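Local coordinates for protein TcpB (Brucella melitensis, PDB 4LQC) that belongs to the TIR-domain family, whose flavodoxin-like fold of parallel strands and flanking helices commonly mediates protein-protein association in innate immune signalling, at residues I95-H100 and A115-L120. The protein carries 2 engineered substitutions. Numbering follows the deposited sequence.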
loop_
_atom_site.group_PDB
_atom_site.type_symbol
_atom_site.label_atom_id
_atom_site.label_comp_id
_atom_site.label_asym_id
_atom_site.label_seq_id
_atom_site.Cartn_x
_atom_site.Cartn_y
_atom_site.Cartn_z
ATOM N N ILE B 95 -17.973 5.944 8.513
ATOM C CA ILE B 95 -17.221 5.089 7.592
ATOM C C ILE B 95 -15.709 5.314 7.745
ATOM O O ILE B 95 -15.222 6.432 7.598
ATOM C CB ILE B 95 -17.654 5.301 6.117
ATOM C CG1 ILE B 95 -19.156 5.039 5.944
ATOM C CG2 ILE B 95 -16.893 4.372 5.180
ATOM C CD1 ILE B 95 -19.504 3.572 5.972
ATOM N N LEU B 96 -14.979 4.243 8.050
ATOM C CA LEU B 96 -13.530 4.310 8.252
ATOM C C LEU B 96 -12.854 3.426 7.230
ATOM O O LEU B 96 -12.772 2.214 7.410
ATOM C CB LEU B 96 -13.156 3.791 9.644
ATOM C CG LEU B 96 -14.088 4.249 10.761
ATOM C CD1 LEU B 96 -13.828 3.463 12.033
ATOM C CD2 LEU B 96 -13.904 5.736 10.989
ATOM N N PRO B 97 -12.365 4.030 6.146
ATOM C CA PRO B 97 -11.602 3.307 5.129
ATOM C C PRO B 97 -10.289 2.836 5.703
ATOM O O PRO B 97 -9.704 3.519 6.552
ATOM C CB PRO B 97 -11.294 4.394 4.094
ATOM C CG PRO B 97 -12.328 5.455 4.332
ATOM C CD PRO B 97 -12.523 5.452 5.806
ATOM N N ILE B 98 -9.821 1.684 5.240
ATOM C CA ILE B 98 -8.444 1.286 5.489
ATOM C C ILE B 98 -7.797 0.980 4.160
ATOM O O ILE B 98 -8.299 0.130 3.403
ATOM C CB ILE B 98 -8.360 0.038 6.358
ATOM C CG1 ILE B 98 -8.935 0.333 7.741
ATOM C CG2 ILE B 98 -6.903 -0.395 6.501
ATOM C CD1 ILE B 98 -9.126 -0.914 8.570
ATOM N N TRP B 99 -6.699 1.678 3.870
ATOM C CA TRP B 99 -5.961 1.475 2.628
ATOM C C TRP B 99 -5.121 0.229 2.791
ATOM O O TRP B 99 -4.359 0.114 3.755
ATOM C CB TRP B 99 -5.042 2.659 2.345
ATOM C CG TRP B 99 -5.738 3.946 1.971
ATOM C CD1 TRP B 99 -6.940 4.414 2.444
ATOM C CD2 TRP B 99 -5.276 4.917 1.020
ATOM N NE1 TRP B 99 -7.240 5.621 1.849
ATOM C CE2 TRP B 99 -6.238 5.948 0.972
ATOM C CE3 TRP B 99 -4.142 5.014 0.211
ATOM C CZ2 TRP B 99 -6.089 7.073 0.148
ATOM C CZ3 TRP B 99 -4.000 6.127 -0.612
ATOM C CH2 TRP B 99 -4.966 7.139 -0.639
ATOM N N HIS B 100 -5.246 -0.716 1.866
ATOM C CA HIS B 100 -4.463 -1.955 1.964
ATOM C C HIS B 100 -3.832 -2.356 0.627
ATOM O O HIS B 100 -4.519 -2.748 -0.315
ATOM C CB HIS B 100 -5.329 -3.082 2.544
ATOM C CG HIS B 100 -4.584 -4.345 2.838
ATOM N ND1 HIS B 100 -3.475 -4.388 3.659
ATOM C CD2 HIS B 100 -4.801 -5.620 2.431
ATOM C CE1 HIS B 100 -3.032 -5.632 3.733
ATOM N NE2 HIS B 100 -3.823 -6.400 3.001
ATOM N N ALA B 115 -9.175 9.488 -2.125
ATOM C CA ALA B 115 -7.711 9.497 -2.133
ATOM C C ALA B 115 -7.135 10.608 -1.251
ATOM O O ALA B 115 -5.959 10.555 -0.831
ATOM C CB ALA B 115 -7.183 9.624 -3.560
ATOM N N ASP B 116 -7.963 11.612 -0.977
ATOM C CA ASP B 116 -7.541 12.733 -0.156
ATOM C C ASP B 116 -8.083 12.644 1.262
ATOM O O ASP B 116 -7.582 13.323 2.163
ATOM C CB ASP B 116 -7.949 14.052 -0.812
ATOM C CG ASP B 116 -7.203 14.303 -2.104
ATOM O OD1 ASP B 116 -6.056 13.807 -2.221
ATOM O OD2 ASP B 116 -7.757 14.983 -3.000
ATOM N N LYS B 117 -9.097 11.805 1.452
ATOM C CA LYS B 117 -9.637 11.534 2.774
ATOM C C LYS B 117 -8.660 10.703 3.603
ATOM O O LYS B 117 -8.331 9.563 3.258
ATOM C CB LYS B 117 -10.975 10.815 2.669
ATOM C CG LYS B 117 -11.660 10.599 4.004
ATOM C CD LYS B 117 -12.778 9.571 3.882
ATOM C CE LYS B 117 -13.352 9.217 5.235
ATOM N NZ LYS B 117 -14.593 8.375 5.087
ATOM N N VAL B 118 -8.192 11.290 4.697
ATOM C CA VAL B 118 -7.226 10.637 5.566
ATOM C C VAL B 118 -7.828 9.376 6.158
ATOM O O VAL B 118 -8.971 9.380 6.618
ATOM C CB VAL B 118 -6.786 11.560 6.704
ATOM C CG1 VAL B 118 -5.715 10.879 7.543
ATOM C CG2 VAL B 118 -6.262 12.861 6.139
ATOM N N ALA B 119 -7.051 8.296 6.135
ATOM C CA ALA B 119 -7.529 7.013 6.602
ATOM C C ALA B 119 -6.398 6.143 7.134
ATOM O O ALA B 119 -5.225 6.472 7.005
ATOM C CB ALA B 119 -8.264 6.298 5.489
ATOM N N LEU B 120 -6.771 5.028 7.741
ATOM C CA LEU B 120 -5.798 4.061 8.210
ATOM C C LEU B 120 -5.142 3.418 6.992
ATOM O O LEU B 120 -5.735 3.361 5.919
ATOM C CB LEU B 120 -6.501 3.015 9.079
ATOM C CG LEU B 120 -7.205 3.560 10.319
ATOM C CD1 LEU B 120 -8.347 2.657 10.740
ATOM C CD2 LEU B 120 -6.187 3.668 11.439
HETATM O O HOH W 1 -9.453 7.584 2.371
#
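Ile98 and Leu120 form the parallel bridge that joins strand 95-100 to the short edge strand 120-121, the last pairing in the five-stranded parallel sheet of the TIR domain. The chain reaches this edge through helices 104-108 and 112-116, a beta-alpha-beta crossover whose return limb, 115-120, lies beside the strand it left.

The backbone supplies the central hydrogen bond: Trp99 N donates to Leu120 O at 2.8 Å, nearly straight at 170°. The same oxygen accepts a CA-H...O contact from Ile98. Proline suits position 97, because 115-120 asks no N-H of it; its ring instead meets the end of the Lys117 side chain.

Lys117, just past the helix end, sends its side chain back to the strand. CG is anti to the backbone N (chi1 -175°) and the rest of the chain is extended, a length that carries NZ to Ile95 O for a 3.2 Å hydrogen bond, with NZ above the carbonyl plane. On the way CE passes CD and CG of Pro97, the two side chains crossing at about a right angle. NZ also has a weak bond to Leu84 O.

Among apolar contacts, Ile98 CG1 meets Leu120 CD1 at 3.8 Å, and helix 127-136 covers Leu120 through Leu134. Ala119 is small enough to face the strand closely, its CB lying 3.8 Å from both Pro97 CB and Trp99 CD1.

Trp99 reaches the helix end, where the CZ2-CH2 edge of its indole abuts the backbone of Ala115. A water in the ring plane accepts a hydrogen bond from Trp99 NE1 at 3.0 Å.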